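Local coordinates for pyruvate kinase 1 (Trypanosoma brucei brucei, PDB 4KCT) that catalyses transfer of phosphate from phosphoenolpyruvate to ADP, giving pyruvate and ATP, and also has an intrinsic activity that decarboxylates oxaloacetate, at the interface of chains A and B and the interface of chains A and C. Coordinates in Å, arbitrary orientation; residue numbers count along the deposited sequence, not the author numbering. Chains: chain A/B/C, Pyruvate kinase 1.

Contact 1: the interface of chains A and B. Residues chain A 388, 391-392, 495; chain B 375-376, 380, 383.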
# COMPACT_ATOMS: atom_id res chain seq x y z
N SER A 388 19.18 -6.99 3.07
CA SER A 388 19.86 -7.29 4.32
C SER A 388 20.68 -6.10 4.83
O SER A 388 20.73 -5.86 6.03
CB SER A 388 20.72 -8.57 4.22
OG SER A 388 21.81 -8.42 3.32
N GLU A 391 18.26 -3.98 6.58
CA GLU A 391 17.79 -4.58 7.87
C GLU A 391 18.83 -4.42 8.98
O GLU A 391 18.47 -4.26 10.15
CB GLU A 391 17.45 -6.06 7.75
CG GLU A 391 16.62 -6.44 6.54
CD GLU A 391 15.20 -5.96 6.63
OE1 GLU A 391 14.37 -6.44 5.82
OE2 GLU A 391 14.90 -5.09 7.49
N VAL A 392 20.10 -4.54 8.63
CA VAL A 392 21.17 -4.41 9.66
C VAL A 392 21.81 -3.06 9.74
O VAL A 392 22.74 -2.89 10.51
CB VAL A 392 22.31 -5.43 9.52
CG1 VAL A 392 21.83 -6.83 9.74
CG2 VAL A 392 23.08 -5.25 8.21
N LEU A 495 26.94 -11.66 5.74
CA LEU A 495 27.14 -10.50 6.60
C LEU A 495 28.40 -10.75 7.41
O LEU A 495 28.48 -11.74 8.12
CB LEU A 495 25.97 -10.31 7.57
CG LEU A 495 24.57 -10.17 6.99
CD1 LEU A 495 23.67 -9.29 7.86
CD2 LEU A 495 24.59 -9.69 5.57
N MET B 375 18.12 -5.28 12.77
CA MET B 375 18.00 -6.67 13.13
C MET B 375 19.36 -7.19 13.55
O MET B 375 20.39 -6.73 13.05
CB MET B 375 17.54 -7.49 11.90
CG MET B 375 16.13 -7.19 11.44
SD MET B 375 15.72 -8.38 10.14
CE MET B 375 14.03 -7.87 9.73
N CYS B 376 19.38 -8.30 14.27
CA CYS B 376 20.57 -9.15 14.36
C CYS B 376 20.91 -9.69 12.97
O CYS B 376 19.99 -9.92 12.14
CB CYS B 376 20.33 -10.31 15.32
SG CYS B 376 20.04 -9.80 17.03
N ALA B 380 18.50 -10.81 9.74
CA ALA B 380 18.62 -10.17 8.40
C ALA B 380 18.90 -11.23 7.34
O ALA B 380 18.29 -11.22 6.28
CB ALA B 380 19.73 -9.13 8.40
N SER B 383 15.52 -13.55 7.02
CA SER B 383 14.42 -12.84 6.35
C SER B 383 14.74 -12.59 4.87
O SER B 383 13.88 -12.81 3.99
CB SER B 383 14.04 -11.51 7.07
OG SER B 383 15.16 -10.64 7.14
O HOH W 1 15.52 -8.99 4.88

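Contact 2: the interface of chains A and C. Residues chain A 307-308; chain C 147-148.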
# COMPACT_ATOMS: atom_id res chain seq x y z
N PRO A 307 29.89 33.04 -9.57
CA PRO A 307 30.53 32.19 -8.59
C PRO A 307 29.51 31.35 -7.78
O PRO A 307 29.90 30.51 -6.99
CB PRO A 307 31.26 33.20 -7.67
CG PRO A 307 30.50 34.45 -7.82
CD PRO A 307 30.02 34.47 -9.25
N ARG A 308 28.22 31.62 -7.97
CA ARG A 308 27.15 30.85 -7.29
C ARG A 308 26.07 30.55 -8.31
O ARG A 308 25.90 31.30 -9.27
CB ARG A 308 26.54 31.67 -6.13
CG ARG A 308 27.51 31.96 -4.99
CD ARG A 308 26.84 32.81 -3.90
NE ARG A 308 25.38 32.75 -3.98
CZ ARG A 308 24.58 32.36 -2.98
NH1 ARG A 308 25.09 32.01 -1.80
NH2 ARG A 308 23.27 32.31 -3.17
N GLY C 147 24.84 37.55 -1.73
CA GLY C 147 25.89 36.69 -1.20
C GLY C 147 27.01 36.37 -2.18
O GLY C 147 27.83 35.50 -1.92
N VAL C 148 27.11 37.17 -3.26
CA VAL C 148 28.20 37.02 -4.26
C VAL C 148 29.59 37.43 -3.75
O VAL C 148 30.59 36.81 -4.11
CB VAL C 148 27.88 37.79 -5.57
CG1 VAL C 148 29.05 37.72 -6.53
CG2 VAL C 148 26.62 37.21 -6.23

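Contact 1: the interface of chains A and B
A:Glu391 and B:Met375 meet twice, once through the backbone and once through their side chains. The backbone link is a hydrogen bond from B:Met375 N to the carbonyl A:Glu391 O, 2.8 Å long. It is nearly straight at the hydrogen, 164°. The donor is tilted 28° from the carbonyl plane. This carbonyl lies near the end of its helix, and the bond gives it a partner from the other subunit.

A second polar link runs through water 1. The water lies 3.0 Å from the carboxylate oxygen A:Glu391 OE1 and 2.8 Å from the hydroxyl B:Ser383 OG. It bridges two groups that are too far apart to bond directly.

The apolar contacts lie beside these links. The side chains of A:Glu391 and B:Met375 run side by side and point the same way. B:Met375 is extended beyond CG, with chi2 at -173°. This carries its thioether along the glutamate: SD lies 3.8 Å from A:Glu391 CB, and the terminal methyl CE reaches the carboxylate. The methyl of B:Ala380 packs against A:Val392 and A:Glu391. Its fit on A:Val392 CG1 is tight, with B:Ala380 CB 3.4 Å from that methyl. A:Glu391 CB lies 3.9 Å from B:Ala380 CB. A:Leu495 CD1 merely borders B:Ala380 CB, at 4.0 Å.

In the fold, helix 377-392 and strand 492-497 belong to the C-terminal alpha/beta domain. The last turns of this helix in chain A face its start in chain B and the loop that leads into it. The patch, with its two-fold twin, joins two subunits through their C-terminal domains, as in the tetramer typical of pyruvate kinases.

Contact 2: the interface of chains A and C
The chi1 of C:Val148, 175°, sets CG1 opposite the backbone N and turns this methyl toward the ring of A:Pro307, at a patch joining two pyruvate kinase subunits. In A:Arg308 the chain is straight through chi2 and then bends at chi3, 19°. The straight part carries CD out to the backbone of C:Gly147. The bend then turns the guanidinium off the line of the chain. This chi3 is close to eclipsed and may reflect an uncertain fit. A:Pro307 and A:Arg308 lie within the family's barrel domain, in the loop between the 3-10 helix 301-304 and helix 311-323. C:Gly147 and C:Val148 belong to the turn between strands 141-144 and 149-158.

The apolar contact is between the ring carbon A:Pro307 CG and the methyl C:Val148 CG1, 3.8 Å apart. The two side chains cross at about a right angle. This is an ordinary van der Waals distance.

Alongside it, the aliphatic part of A:Arg308 passes over the peptide of C:Gly147. A:Arg308 CD lies 3.5 Å from the carbonyl oxygen C:Gly147 O and 4.0 Å from its carbon C. The touch is made by a methylene group and not by the guanidinium. C:Gly147 has a positive phi, 62°, a value that glycine adopts easily. It suits the turn, and the methylene lies over the face of the carbonyl. C:Val148 and A:Arg308 bury 38 and 29 Å² in the patch.

Contact 1 and contact 2 are about 45 Å apart, measured between the centres of their C-alpha atoms. They share no residue and no helix or strand. In chain A, contact 1 uses helix 377-392 and strand 492-497 of the alpha/beta domain, while contact 2 uses a loop of the barrel domain. Chain A thus meets chain B and chain C through separate surfaces. Each interface has its own two-fold symmetry. The two together build the deposited assembly of four copies, in keeping with the tetramer typical of pyruvate kinases.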